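Local coordinates for protein particle-associated lyase (Acinetobacter bacteriophage AP22, PDB 4Y9V) that probably cleaves the capsular polysaccharide of Acinetobacter baumannii as a tailspike lyase, and binds a capsular saccharide where its beta-helix meets an Ig-like domain, at residues T157-Y162 with Y168-E173; R190-Y195 with P314-Y319; V202-N207 with G308-V313; L276-Q281 with D335-V340. One frame throughout, in Å; residues are numbered along the deposited sequence.

Interaction 1 of 4, residues T157-Y162 with Y168-E173. With 49S (2-acetamido-2-deoxy-beta-D-mannopyranuronic acid), chain B; 49T (2-acetamido-2-deoxy-alpha-D-fucopyranose), chain C.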
# COMPACT_ATOMS: atom_id res chain seq x y z
N THR A 157 31.50 -0.64 18.59
CA THR A 157 31.81 0.56 19.36
C THR A 157 32.61 1.59 18.59
O THR A 157 32.80 2.71 19.09
CB THR A 157 32.52 0.17 20.67
OG1 THR A 157 33.69 -0.58 20.39
CG2 THR A 157 31.64 -0.69 21.57
N ASP A 158 33.07 1.26 17.39
CA ASP A 158 33.89 2.14 16.55
C ASP A 158 33.05 3.22 15.89
O ASP A 158 32.02 2.97 15.23
CB ASP A 158 34.64 1.30 15.54
CG ASP A 158 35.50 0.17 16.09
OD1 ASP A 158 36.19 0.44 17.09
OD2 ASP A 158 35.46 -1.01 15.63
N ASP A 159 33.48 4.48 16.01
CA ASP A 159 32.82 5.60 15.37
C ASP A 159 32.73 5.38 13.85
O ASP A 159 33.62 4.80 13.21
CB ASP A 159 33.57 6.90 15.63
CG ASP A 159 33.46 7.42 17.03
OD1 ASP A 159 32.77 6.80 17.87
OD2 ASP A 159 34.03 8.50 17.29
N PHE A 160 31.63 5.88 13.28
CA PHE A 160 31.38 5.89 11.84
C PHE A 160 31.22 4.47 11.27
O PHE A 160 31.23 4.31 10.06
CB PHE A 160 32.45 6.64 11.03
CG PHE A 160 32.65 8.08 11.45
CD1 PHE A 160 31.76 9.06 11.05
CD2 PHE A 160 33.76 8.46 12.20
CE1 PHE A 160 31.99 10.39 11.36
CE2 PHE A 160 33.96 9.79 12.54
CZ PHE A 160 33.07 10.77 12.11
N SER A 161 31.01 3.45 12.09
CA SER A 161 31.01 2.10 11.58
C SER A 161 29.74 1.74 10.81
O SER A 161 29.77 0.75 10.07
CB SER A 161 31.32 1.08 12.69
OG SER A 161 30.40 1.22 13.78
N TYR A 162 28.68 2.52 10.95
CA TYR A 162 27.53 2.41 10.07
C TYR A 162 27.61 3.44 8.91
O TYR A 162 27.43 3.08 7.76
CB TYR A 162 26.19 2.57 10.82
CG TYR A 162 24.99 2.40 9.92
CD1 TYR A 162 24.60 1.16 9.49
CD2 TYR A 162 24.25 3.50 9.50
CE1 TYR A 162 23.49 0.98 8.65
CE2 TYR A 162 23.16 3.34 8.67
CZ TYR A 162 22.77 2.10 8.24
OH TYR A 162 21.69 2.02 7.40
N TYR A 168 28.65 9.06 15.69
CA TYR A 168 27.81 8.16 16.47
C TYR A 168 26.90 7.26 15.61
O TYR A 168 26.15 6.46 16.16
CB TYR A 168 26.99 8.94 17.49
CG TYR A 168 26.10 10.02 16.98
CD1 TYR A 168 24.73 9.77 16.73
CD2 TYR A 168 26.53 11.33 16.80
CE1 TYR A 168 23.88 10.76 16.30
CE2 TYR A 168 25.67 12.35 16.38
CZ TYR A 168 24.34 12.06 16.15
OH TYR A 168 23.45 13.06 15.80
N TYR A 169 27.04 7.34 14.29
CA TYR A 169 26.36 6.39 13.40
C TYR A 169 27.20 5.11 13.35
O TYR A 169 28.00 4.89 12.44
CB TYR A 169 26.18 6.98 12.03
CG TYR A 169 25.21 8.12 11.88
CD1 TYR A 169 24.28 8.47 12.88
CD2 TYR A 169 25.13 8.85 10.69
CE1 TYR A 169 23.35 9.50 12.69
CE2 TYR A 169 24.21 9.82 10.48
CZ TYR A 169 23.30 10.17 11.46
OH TYR A 169 22.34 11.13 11.29
N ARG A 170 27.01 4.28 14.39
CA ARG A 170 27.72 3.04 14.59
C ARG A 170 26.81 1.88 14.22
O ARG A 170 25.58 1.94 14.34
CB ARG A 170 28.22 2.90 16.04
CG ARG A 170 29.03 4.11 16.47
CD ARG A 170 29.89 3.83 17.72
NE ARG A 170 30.44 5.08 18.25
CZ ARG A 170 29.76 5.93 18.98
NH1 ARG A 170 28.55 5.63 19.43
NH2 ARG A 170 30.27 7.12 19.24
N LYS A 171 27.41 0.79 13.72
CA LYS A 171 26.62 -0.35 13.24
C LYS A 171 26.23 -1.27 14.41
O LYS A 171 26.90 -1.35 15.42
CB LYS A 171 27.33 -1.08 12.11
CG LYS A 171 28.61 -1.78 12.48
CD LYS A 171 29.20 -2.52 11.29
CE LYS A 171 30.50 -3.23 11.62
NZ LYS A 171 31.06 -3.87 10.41
N GLY A 172 25.13 -1.98 14.19
CA GLY A 172 24.62 -2.94 15.15
C GLY A 172 23.18 -3.27 14.82
O GLY A 172 22.60 -2.70 13.90
N GLU A 173 22.60 -4.20 15.58
CA GLU A 173 21.20 -4.55 15.41
C GLU A 173 20.73 -5.34 16.63
O GLU A 173 21.53 -5.85 17.41
CB GLU A 173 20.96 -5.34 14.11
CG GLU A 173 21.73 -6.64 14.00
CD GLU A 173 21.78 -7.06 12.53
OE1 GLU A 173 22.58 -6.45 11.76
OE2 GLU A 173 21.00 -7.94 12.11
C8 49S B . 20.53 10.91 14.69
C7 49S B . 19.71 11.93 15.45
O7 49S B . 18.48 11.76 15.62
N2 49S B . 20.37 13.00 15.91
C2 49S B . 19.72 14.10 16.60
C3 49S B . 20.00 14.10 18.11
O3 49S B . 19.55 12.88 18.71
C1 49S B . 20.21 15.42 16.02
O1 49S B . 20.04 15.48 14.64
O5 49S B . 21.61 15.53 16.24
C5 49S B . 21.91 15.66 17.64
C6 49S B . 23.40 15.90 17.79
O6A 49S B . 24.19 15.21 17.10
O6B 49S B . 23.74 16.78 18.62
C4 49S B . 21.47 14.40 18.39
O4 49S B . 21.71 14.75 19.76
C1 49T C . 21.75 13.72 20.72
C2 49T C . 22.08 14.39 22.06
N2 49T C . 21.25 15.59 22.24
C7 49T C . 20.26 15.61 23.12
O7 49T C . 19.89 14.67 23.79
C8 49T C . 19.57 16.97 23.25
O5 49T C . 22.65 12.72 20.41
C5 49T C . 24.03 13.11 20.38
C6 49T C . 24.84 11.92 19.90
C4 49T C . 24.43 13.62 21.76
O4 49T C . 24.28 12.56 22.69
C3 49T C . 23.54 14.78 22.11
O3 49T C . 23.82 15.20 23.48
O HOH W 1 31.86 -1.06 9.56
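The guanidinium of R170 presents an edge to D159: NE and NH2 each lie 2.9 Å from the same oxygen, D159 OD1, giving a side-on salt bridge in the guanidinium plane. The carboxylate is turned 42° from that plane, and NH2 reaches OD1 from above the carboxylate plane. One guanidinium face rests on Y168 CA, and the remaining nitrogen, NH1, bonds to G308 O. The rings of Y168 and Y169 serve the sugar instead. C6 of the fucosamine 49T sits over the centre of one Y168 face, 3.4 Å above the plane, while Y169 turns its edge to the acetamido methyl C8 of 49S. Y168 OH donates to 49S O6A at 2.6 Å and accepts from 49S N2 at 3.1 Å, the latter almost straight (171°).

The backbone is tied at S161 and Y162. With OG lodged between backbone N and carbonyl carbon (chi1 56°), S161 receives K171 N on OG at 3.0 Å and donates to D158 O, bracing the type II turn D158-S161. Y162 N bonds to Y169 O at 2.9 Å. A water joins S161 O to K171 NZ, which also bonds to N194 O and pairs with E199. The contact closes the loop between strands 151-156 and 172-181 of the Ig-like domain; Y162 packs on R316 of strand 315-316, and its hydroxyl bonds to E341 of strand 340-341.

Interaction 2 of 4, residues R190-Y195 with P314-Y319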
# COMPACT_ATOMS: atom_id res chain seq x y z
N ARG A 190 17.56 -12.64 9.57
CA ARG A 190 18.82 -12.62 8.87
C ARG A 190 19.54 -11.32 9.22
O ARG A 190 18.92 -10.27 9.47
CB ARG A 190 18.66 -12.74 7.32
CG ARG A 190 17.90 -13.99 6.90
CD ARG A 190 18.70 -15.28 7.19
NE ARG A 190 17.96 -16.48 6.76
CZ ARG A 190 17.05 -17.12 7.50
NH1 ARG A 190 16.76 -16.72 8.72
NH2 ARG A 190 16.42 -18.16 6.99
N ALA A 191 20.86 -11.38 9.26
CA ALA A 191 21.65 -10.20 9.64
C ALA A 191 21.38 -9.04 8.68
O ALA A 191 21.34 -9.21 7.46
CB ALA A 191 23.12 -10.56 9.56
N TYR A 192 21.29 -7.84 9.25
CA TYR A 192 21.10 -6.64 8.48
C TYR A 192 22.40 -5.98 8.07
O TYR A 192 22.39 -5.02 7.28
CB TYR A 192 20.21 -5.61 9.22
CG TYR A 192 18.78 -6.06 9.23
CD1 TYR A 192 17.94 -5.75 8.18
CD2 TYR A 192 18.25 -6.85 10.22
CE1 TYR A 192 16.63 -6.16 8.10
CE2 TYR A 192 16.94 -7.31 10.15
CZ TYR A 192 16.15 -6.96 9.09
OH TYR A 192 14.83 -7.46 9.05
N ASP A 193 23.54 -6.45 8.55
CA ASP A 193 24.83 -5.85 8.24
C ASP A 193 25.91 -6.92 8.38
O ASP A 193 25.66 -8.02 8.84
CB ASP A 193 25.08 -4.62 9.14
CG ASP A 193 26.01 -3.55 8.60
OD1 ASP A 193 26.65 -3.78 7.54
OD2 ASP A 193 26.10 -2.48 9.27
N ASN A 194 27.10 -6.54 7.91
CA ASN A 194 28.31 -7.33 8.10
C ASN A 194 28.97 -6.94 9.42
O ASN A 194 29.07 -5.74 9.73
CB ASN A 194 29.32 -7.01 6.99
CG ASN A 194 28.76 -7.36 5.64
OD1 ASN A 194 28.43 -8.52 5.37
ND2 ASN A 194 28.61 -6.38 4.76
N TYR A 195 29.46 -7.93 10.15
CA TYR A 195 30.19 -7.71 11.40
C TYR A 195 31.33 -8.72 11.45
O TYR A 195 31.08 -9.91 11.25
CB TYR A 195 29.32 -7.87 12.65
CG TYR A 195 28.05 -7.07 12.65
CD1 TYR A 195 27.97 -5.76 13.09
CD2 TYR A 195 26.87 -7.63 12.16
CE1 TYR A 195 26.77 -5.07 13.06
CE2 TYR A 195 25.68 -6.95 12.13
CZ TYR A 195 25.62 -5.64 12.59
OH TYR A 195 24.46 -4.91 12.57
N PRO A 314 21.46 1.39 14.51
CA PRO A 314 20.68 2.03 13.44
C PRO A 314 19.20 1.69 13.58
O PRO A 314 18.83 0.63 14.07
CB PRO A 314 21.27 1.40 12.17
CG PRO A 314 22.70 1.05 12.56
CD PRO A 314 22.54 0.54 13.99
N CYS A 315 18.37 2.61 13.10
CA CYS A 315 16.93 2.32 13.02
C CYS A 315 16.64 1.51 11.75
O CYS A 315 17.16 1.81 10.68
CB CYS A 315 16.09 3.59 12.90
SG CYS A 315 16.14 4.63 14.38
N ARG A 316 15.74 0.54 11.88
CA ARG A 316 15.38 -0.27 10.71
C ARG A 316 14.02 -0.89 10.95
O ARG A 316 13.59 -1.12 12.11
CB ARG A 316 16.51 -1.24 10.32
CG ARG A 316 16.95 -2.14 11.44
CD ARG A 316 17.96 -3.16 10.96
NE ARG A 316 19.12 -2.63 10.25
CZ ARG A 316 20.32 -2.43 10.78
NH1 ARG A 316 20.52 -2.56 12.07
NH2 ARG A 316 21.32 -2.10 9.98
N ASN A 317 13.34 -1.21 9.85
CA ASN A 317 12.02 -1.85 9.81
C ASN A 317 10.96 -0.94 10.41
O ASN A 317 10.14 -1.35 11.24
CB ASN A 317 12.02 -3.23 10.42
CG ASN A 317 12.85 -4.23 9.65
OD1 ASN A 317 13.01 -4.10 8.42
ND2 ASN A 317 13.36 -5.23 10.34
N GLY A 318 10.93 0.30 9.94
CA GLY A 318 9.93 1.26 10.35
C GLY A 318 8.82 1.39 9.33
O GLY A 318 9.08 1.38 8.11
N TYR A 319 7.58 1.53 9.77
CA TYR A 319 6.44 1.68 8.88
C TYR A 319 5.45 2.69 9.50
O TYR A 319 4.82 2.35 10.49
CB TYR A 319 5.82 0.30 8.60
CG TYR A 319 4.62 0.40 7.67
CD1 TYR A 319 4.80 0.66 6.33
CD2 TYR A 319 3.31 0.34 8.08
CE1 TYR A 319 3.78 0.79 5.43
CE2 TYR A 319 2.29 0.47 7.19
CZ TYR A 319 2.51 0.70 5.84
OH TYR A 319 1.44 0.80 4.99
O HOH W 2 13.41 -6.37 6.85
O HOH W 3 24.12 -2.29 11.26
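Y192 runs from its CB, which lies over one face of the R316 guanidinium 3.3 Å from R316 NE, to a hydroxyl held by N317. Next along, CG meets R316 CD at 3.5 Å. The ring then carries this methylene on one face as a CH-pi contact, CD being 3.9 Å from the Y192 centroid and set off toward the rim. Ring and guanidinium planes are only 23° apart, and the two side chains run antiparallel alongside one another. R316 reaches this position because its chain bends at chi3 (52°), laying CD and NE along the tyrosine. At the tip, Y192 OH accepts an almost straight bond from N317 ND2 at 3.0 Å and donates to a water in the ring plane; that water in turn donates to N317 OD1, so both amide atoms lead back to one hydroxyl.

The charged end of R316 is shared further: NE pairs with E341, NH1 bonds to G172 O, and NH2 gives to a water that links D193 OD2 and Y195 OH. This buried contact seats the loop between strands 184-187 and 201-207 of the Ig-like domain on the corner joining strands 315-316 and 318-321 of the beta-helix, where Y368 of a second subunit packs on Y192.

Interaction 3 of 4, residues V202-N207 with G308-V313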
# COMPACT_ATOMS: atom_id res chain seq x y z
N VAL A 202 30.66 -5.92 20.29
CA VAL A 202 30.23 -6.37 21.59
C VAL A 202 28.82 -6.96 21.45
O VAL A 202 28.05 -6.60 20.55
CB VAL A 202 30.28 -5.28 22.67
CG1 VAL A 202 31.71 -4.72 22.73
CG2 VAL A 202 29.28 -4.18 22.43
N ILE A 203 28.49 -7.86 22.39
CA ILE A 203 27.19 -8.50 22.47
C ILE A 203 26.58 -8.11 23.84
O ILE A 203 27.15 -8.44 24.88
CB ILE A 203 27.27 -10.02 22.34
CG1 ILE A 203 28.01 -10.47 21.07
CG2 ILE A 203 25.89 -10.64 22.43
CD1 ILE A 203 27.36 -10.04 19.76
N LEU A 204 25.46 -7.42 23.79
CA LEU A 204 24.73 -7.00 24.96
C LEU A 204 23.50 -7.90 25.14
O LEU A 204 22.94 -8.38 24.16
CB LEU A 204 24.25 -5.56 24.87
CG LEU A 204 25.24 -4.54 24.30
CD1 LEU A 204 24.62 -3.16 24.19
CD2 LEU A 204 26.54 -4.50 25.13
N LYS A 205 23.07 -8.06 26.38
CA LYS A 205 21.81 -8.70 26.70
C LYS A 205 20.90 -7.69 27.35
O LYS A 205 21.36 -7.00 28.30
CB LYS A 205 22.04 -9.92 27.62
CG LYS A 205 20.78 -10.63 28.01
CD LYS A 205 21.03 -11.95 28.66
CE LYS A 205 19.78 -12.54 29.29
NZ LYS A 205 19.95 -13.96 29.66
N VAL A 206 19.65 -7.62 26.92
CA VAL A 206 18.68 -6.64 27.41
C VAL A 206 17.71 -7.28 28.37
O VAL A 206 17.20 -8.36 28.14
CB VAL A 206 17.92 -5.99 26.23
CG1 VAL A 206 16.97 -4.92 26.72
CG2 VAL A 206 18.88 -5.43 25.19
N ASN A 207 17.41 -6.53 29.45
CA ASN A 207 16.33 -6.87 30.39
C ASN A 207 15.28 -5.79 30.21
O ASN A 207 15.50 -4.66 30.68
CB ASN A 207 16.91 -6.85 31.81
CG ASN A 207 15.91 -7.26 32.86
OD1 ASN A 207 14.75 -7.36 32.55
ND2 ASN A 207 16.39 -7.47 34.09
N GLY A 308 24.10 8.13 20.56
CA GLY A 308 25.36 7.46 20.43
C GLY A 308 25.85 6.70 21.63
O GLY A 308 27.04 6.37 21.69
N ASP A 309 24.99 6.37 22.58
CA ASP A 309 25.41 5.53 23.67
C ASP A 309 25.53 4.07 23.21
O ASP A 309 25.00 3.67 22.17
CB ASP A 309 24.43 5.65 24.83
CG ASP A 309 24.47 6.96 25.57
OD1 ASP A 309 25.29 7.85 25.22
OD2 ASP A 309 23.63 7.12 26.50
N LEU A 310 26.20 3.27 24.03
CA LEU A 310 26.30 1.84 23.83
C LEU A 310 24.90 1.26 23.56
O LEU A 310 23.98 1.47 24.34
CB LEU A 310 26.93 1.23 25.08
CG LEU A 310 27.22 -0.26 25.02
CD1 LEU A 310 28.32 -0.52 24.01
CD2 LEU A 310 27.66 -0.78 26.38
N GLY A 311 24.77 0.49 22.47
CA GLY A 311 23.50 -0.11 22.12
C GLY A 311 22.59 0.72 21.22
O GLY A 311 21.53 0.25 20.84
N CYS A 312 23.02 1.94 20.88
CA CYS A 312 22.23 2.82 20.02
C CYS A 312 22.43 2.42 18.54
O CYS A 312 23.16 3.04 17.78
CB CYS A 312 22.61 4.26 20.27
SG CYS A 312 21.97 4.88 21.87
N VAL A 313 21.74 1.35 18.17
CA VAL A 313 21.82 0.74 16.85
C VAL A 313 21.16 1.64 15.79
O VAL A 313 20.30 2.48 16.10
CB VAL A 313 21.11 -0.64 16.87
CG1 VAL A 313 21.85 -1.61 17.79
CG2 VAL A 313 19.64 -0.53 17.24
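A type II beta turn, D309 to C312, places L310 and G311 at its two central positions against strand 201-207. L204 and L310 carry the contact between them. The CD1 methyl of L204 reaches over the turn to lie 3.9 Å from G311 CA and 4.0 Å from L310 CG, while L204 CD2 meets L310 CD2 at 4.1 Å. The other branch of L310 goes to V202: the L310 CD1 methyl comes to 4.1 Å from V202 CG2. L310 thus divides its two methyls between two residues, i and i+2, that share one side of the strand. Its CG, anti to the backbone N (chi1 -175°), carries both methyls out toward them. The turn belongs to the loop between strands 302-305 and 315-316 of the pectin lyase-like beta-helix, and the strand to the Ig-like domain, so these apolar groups join the two parts. G311 takes a positive phi (90°), as usual for the third residue of a type II turn, and its lack of a side chain lets L204 CD1 come up to its CA. C312 N closes the turn on D309 O at 2.9 Å. L310 touches Y155 of strand 151-156 as well, L204 packs on H120 and Y233, and G308, just before the turn, touches the fucosamine of the bound glycan.

Interaction 4 of 4, residues L276-Q281 with D335-V340. With 49S (2-acetamido-2-deoxy-beta-D-mannopyranuronic acid), chain B; SO4 (sulfate ion), chain K.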
# COMPACT_ATOMS: atom_id res chain seq x y z
N LEU A 276 17.39 19.72 18.02
CA LEU A 276 16.37 18.68 17.91
C LEU A 276 15.05 19.36 17.50
O LEU A 276 14.85 19.68 16.35
CB LEU A 276 16.29 17.79 19.15
CG LEU A 276 17.42 16.74 19.33
CD1 LEU A 276 18.74 17.37 19.74
CD2 LEU A 276 16.99 15.67 20.33
N ASN A 277 14.14 19.52 18.49
CA ASN A 277 12.77 19.99 18.31
C ASN A 277 11.93 18.95 17.55
O ASN A 277 11.53 19.14 16.42
CB ASN A 277 12.62 21.32 17.57
CG ASN A 277 13.42 22.46 18.13
OD1 ASN A 277 14.44 22.81 17.53
ND2 ASN A 277 12.96 23.06 19.21
N TYR A 278 11.68 17.82 18.23
CA TYR A 278 11.01 16.69 17.62
C TYR A 278 9.69 16.43 18.34
O TYR A 278 9.62 16.48 19.57
CB TYR A 278 11.88 15.44 17.69
CG TYR A 278 13.26 15.60 17.07
CD1 TYR A 278 13.52 16.47 16.02
CD2 TYR A 278 14.32 14.83 17.53
CE1 TYR A 278 14.80 16.54 15.45
CE2 TYR A 278 15.57 14.87 16.93
CZ TYR A 278 15.81 15.73 15.88
OH TYR A 278 17.07 15.72 15.35
N GLY A 279 8.62 16.15 17.60
CA GLY A 279 7.37 15.75 18.27
C GLY A 279 7.54 14.39 18.95
O GLY A 279 7.46 14.27 20.17
N ILE A 280 7.77 13.39 18.11
CA ILE A 280 8.22 12.08 18.52
C ILE A 280 9.62 11.86 17.96
O ILE A 280 9.84 12.11 16.78
CB ILE A 280 7.29 10.95 17.98
CG1 ILE A 280 5.88 11.15 18.48
CG2 ILE A 280 7.84 9.58 18.40
CD1 ILE A 280 4.86 10.22 17.88
N GLN A 281 10.54 11.40 18.81
CA GLN A 281 11.82 10.90 18.34
C GLN A 281 11.84 9.39 18.49
O GLN A 281 11.69 8.87 19.61
CB GLN A 281 13.01 11.53 19.07
CG GLN A 281 14.34 11.15 18.38
CD GLN A 281 15.56 11.78 19.02
OE1 GLN A 281 15.50 12.19 20.17
NE2 GLN A 281 16.66 11.85 18.27
N ASP A 335 10.80 12.68 8.84
CA ASP A 335 12.23 12.60 8.78
C ASP A 335 12.75 11.18 8.83
O ASP A 335 12.18 10.29 9.49
CB ASP A 335 12.86 13.40 9.95
CG ASP A 335 14.33 13.08 10.21
OD1 ASP A 335 15.18 13.65 9.48
OD2 ASP A 335 14.58 12.25 11.14
N MET A 336 13.91 11.00 8.20
CA MET A 336 14.79 9.86 8.40
C MET A 336 16.22 10.38 8.42
O MET A 336 16.68 10.93 7.41
CB MET A 336 14.66 8.80 7.29
CG MET A 336 13.25 8.34 7.01
SD MET A 336 13.29 7.10 5.69
CE MET A 336 11.57 7.06 5.21
N HIS A 337 16.92 10.21 9.53
CA HIS A 337 18.33 10.53 9.62
C HIS A 337 19.19 9.48 8.90
O HIS A 337 18.73 8.41 8.51
CB HIS A 337 18.77 10.63 11.10
CG HIS A 337 18.38 11.87 11.80
ND1 HIS A 337 17.11 12.34 12.02
CD2 HIS A 337 19.19 12.78 12.39
CE1 HIS A 337 17.17 13.47 12.71
NE2 HIS A 337 18.42 13.74 12.96
N GLY A 338 20.49 9.77 8.78
CA GLY A 338 21.44 8.90 8.11
C GLY A 338 21.78 7.59 8.81
O GLY A 338 22.53 6.80 8.24
N ASN A 339 21.23 7.32 9.99
CA ASN A 339 21.32 6.00 10.58
C ASN A 339 20.02 5.20 10.43
O ASN A 339 19.84 4.26 11.21
CB ASN A 339 21.71 6.07 12.06
CG ASN A 339 20.54 6.62 12.89
OD1 ASN A 339 19.79 7.44 12.40
ND2 ASN A 339 20.46 6.18 14.14
N VAL A 340 19.18 5.55 9.45
CA VAL A 340 17.90 4.91 9.26
C VAL A 340 17.86 4.20 7.90
O VAL A 340 18.08 4.84 6.87
CB VAL A 340 16.76 5.95 9.29
CG1 VAL A 340 15.41 5.27 9.06
CG2 VAL A 340 16.78 6.72 10.59
C8 49S B . 20.53 10.91 14.69
C7 49S B . 19.71 11.93 15.45
O7 49S B . 18.48 11.76 15.62
N2 49S B . 20.37 13.00 15.91
C2 49S B . 19.72 14.10 16.60
C3 49S B . 20.00 14.10 18.11
O3 49S B . 19.55 12.88 18.71
C1 49S B . 20.21 15.42 16.02
O1 49S B . 20.04 15.48 14.64
O5 49S B . 21.61 15.53 16.24
C5 49S B . 21.91 15.66 17.64
C6 49S B . 23.40 15.90 17.79
O6A 49S B . 24.19 15.21 17.10
O6B 49S B . 23.74 16.78 18.62
C4 49S B . 21.47 14.40 18.39
O4 49S B . 21.71 14.75 19.76
S SO4 K . 18.28 17.11 11.84
O1 SO4 K . 19.43 16.23 11.96
O2 SO4 K . 17.60 16.85 10.56
O3 SO4 K . 18.80 18.49 11.87
O4 SO4 K . 17.28 16.96 12.92
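Y278 and H337 reach toward each other from the two sides of the site, and the tyrosine hydroxyl arrives at the imidazole edge, Y278 OH lying 3.4 Å from H337 NE2. Both also reach one ligand atom, O1 of the mannosaminuronic acid 49S. Among the hydrogen bonds to sugar, H337 NE2 pairs with 49S O1 at 2.9 Å, O1 lying in the ring plane, and Y278 OH accepts from the same O1 at 3.1 Å. Q281, its chain extended, brings NE2 to 49S O3 at 3.1 Å and makes a weak bond to O7. A sulfate, probably from the crystallisation liquor, accepts a hydrogen bond from Y278 OH on its O4 at 2.7 Å. Its O1 lies close to H337 NE2.

Within the segment, H337 ND1 donates to D335 OD2 at 2.7 Å on the syn side of the carboxylate, a bond that helps set the rotation of the imidazole. D335 OD2, in the second shell, also accepts from I304 N.

Packing contacts line the site. The acetamido group of 49S is stacked over one face of the H337 imidazole, with O7 3.3 Å above the plane and nearer the ring edge than the centre. L276 CD1 packs on 49S C3, and L276 CA lies over one face of Y278, toward its rim.

Y278 and Q281 project from strand 278-283, between the parallel strands 250-255 and 302-305 of the beta-helix. H337 stands at the start of a type I turn in the loop that leads from strand 323-327 into strand 340-341, beside Y169.

Interaction 1, local in sequence, closes first, within the Ig-like domain. Interactions 2 and 3 then span from that domain to the beta-helix, 3 nested inside the loop that 2 closes, while 4 lies wholly in the pectin lyase-like part and crosses both along the chain. The centres of interactions 1 and 2 are about 12 Å apart. Those of interactions 1 and 3 are about 11 Å apart, and those of interactions 1 and 4 about 17 Å. Interaction 1 touches all three, bonded directly to 2 and 3 and packed against 4. Interactions 1 and 4 both reach 49S, so the glycan pocket is built jointly by the inserted domain and the beta-helix, which interactions 2 and 3 join.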